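Local coordinates for hypothetical 41.8 kDa protein in SPO13-ARG4 intergenic region (Saccharomyces cerevisiae, PDB 2A08) that is essential, together with LSB5, for actin cytoskeleton organization, fluid-phase endocytosis and vesicle trafficking, represented here by its SH3 domain, at residues A[7-11]-A[21-25]. Coordinates in Å, arbitrary orientation, origin at the centre of the assembly. Residue numbers count along the deposited sequence, not the author numbering.
Sequences VALYN and AFKKG
Phe22, with chi1 in the p well, lays its ring beside Ala8 and the backbone of residues 10-11: CD1 comes 3.6 Å from Ala8 CB, and its CE1 edge meets Tyr10 O at 3.4 Å. Farther in, the same ring packs edge-to-face against Phe52, in the hydrophobic core of the SH3 barrel. Segment 7-11 leaves its strand after Ala8; Leu9 turns the chain (phi/psi -89/-22), and Tyr10 and Asn11 run on extended. Segment 21-25 is extended through Lys23, then turns at Lys24-Gly25 with type II-like angles (-43/127, 97/-14), the second of which calls for glycine. CA 7 to 11 and CA 22 to 25 point 126° apart, with Asn11 CA 4.1 Å from Lys23 CA and Tyr10 CA 4.4 Å from Lys24 CA. Two hydrogen bonds fix this register: Gly25 N to Ala8 O, 2.8 Å, and Lys24 N to Asn11 OD1, 2.9 Å, the Asn11 side chain (chi1 m) standing in for a main-chain acceptor. Lys24, all-trans, stretches past Leu9 O, and a water bridges its NZ and Leu9 O, 2.8 Å from each. This is the base of the RT loop: 7-11 carries the ALYDY-type motif entering it, 21-25 the returning leg. Both direct hydrogen bonds come from main-chain amides, so neither depends on a lysine ammonium; Lys24 adds aliphatic contact and the water link, Phe22 and Ala8 the apolar, buried side.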
# COMPACT_ATOMS: atom_id res chain seq x y z
N VAL A 7 1.78 -3.37 -7.05
CA VAL A 7 1.40 -4.74 -6.75
C VAL A 7 2.00 -5.11 -5.42
O VAL A 7 3.18 -4.85 -5.17
CB VAL A 7 1.88 -5.73 -7.84
CG1 VAL A 7 1.37 -7.13 -7.54
CG2 VAL A 7 1.37 -5.28 -9.18
N ALA A 8 1.18 -5.69 -4.55
CA ALA A 8 1.63 -6.17 -3.25
C ALA A 8 2.53 -7.39 -3.42
O ALA A 8 2.18 -8.41 -4.05
CB ALA A 8 0.45 -6.51 -2.36
N LEU A 9 3.71 -7.29 -2.82
CA LEU A 9 4.69 -8.37 -2.84
C LEU A 9 4.48 -9.34 -1.65
O LEU A 9 4.97 -10.46 -1.69
CB LEU A 9 6.10 -7.79 -2.77
CG LEU A 9 6.46 -6.82 -3.89
CD1 LEU A 9 7.81 -6.18 -3.60
CD2 LEU A 9 6.50 -7.52 -5.19
N TYR A 10 3.82 -8.87 -0.60
CA TYR A 10 3.59 -9.63 0.64
C TYR A 10 2.20 -9.30 1.18
O TYR A 10 1.63 -8.27 0.83
CB TYR A 10 4.64 -9.28 1.73
CG TYR A 10 6.06 -9.29 1.20
CD1 TYR A 10 6.72 -10.49 1.01
CD2 TYR A 10 6.72 -8.10 0.86
CE1 TYR A 10 8.01 -10.52 0.47
CE2 TYR A 10 8.01 -8.13 0.32
CZ TYR A 10 8.64 -9.33 0.13
OH TYR A 10 9.93 -9.42 -0.38
N ASN A 11 1.67 -10.13 2.06
CA ASN A 11 0.50 -9.77 2.83
C ASN A 11 0.89 -8.69 3.85
O ASN A 11 2.05 -8.62 4.30
CB ASN A 11 -0.04 -10.99 3.57
CG ASN A 11 -0.29 -12.17 2.66
OD1 ASN A 11 -0.87 -12.04 1.60
ND2 ASN A 11 0.18 -13.35 3.09
N ALA A 21 -4.96 -2.97 5.03
CA ALA A 21 -4.70 -4.39 4.94
C ALA A 21 -4.74 -4.81 3.49
O ALA A 21 -5.56 -4.30 2.72
CB ALA A 21 -5.72 -5.15 5.70
N PHE A 22 -3.88 -5.74 3.12
CA PHE A 22 -3.93 -6.32 1.77
C PHE A 22 -3.25 -7.68 1.74
O PHE A 22 -2.62 -8.08 2.74
CB PHE A 22 -3.33 -5.38 0.70
CG PHE A 22 -1.95 -4.86 1.01
CD1 PHE A 22 -0.82 -5.65 0.91
CD2 PHE A 22 -1.78 -3.54 1.37
CE1 PHE A 22 0.45 -5.15 1.18
CE2 PHE A 22 -0.50 -3.02 1.64
CZ PHE A 22 0.61 -3.84 1.54
N LYS A 23 -3.43 -8.38 0.63
CA LYS A 23 -2.82 -9.69 0.36
C LYS A 23 -1.85 -9.59 -0.80
O LYS A 23 -2.04 -8.77 -1.71
CB LYS A 23 -3.88 -10.74 0.04
CG LYS A 23 -4.91 -10.88 1.11
CD LYS A 23 -4.38 -11.57 2.34
CE LYS A 23 -5.53 -11.86 3.37
NZ LYS A 23 -6.81 -12.35 2.78
N LYS A 24 -0.82 -10.43 -0.76
CA LYS A 24 0.11 -10.60 -1.89
C LYS A 24 -0.66 -10.67 -3.21
O LYS A 24 -1.62 -11.41 -3.32
CB LYS A 24 1.00 -11.86 -1.66
CG LYS A 24 1.98 -12.07 -2.78
CD LYS A 24 2.84 -13.30 -2.53
CE LYS A 24 3.89 -13.44 -3.60
NZ LYS A 24 4.74 -14.62 -3.23
N GLY A 25 -0.27 -9.82 -4.17
CA GLY A 25 -0.83 -9.84 -5.51
C GLY A 25 -1.94 -8.82 -5.69
O GLY A 25 -2.34 -8.54 -6.81
O HOH W 1 5.76 -13.05 -1.11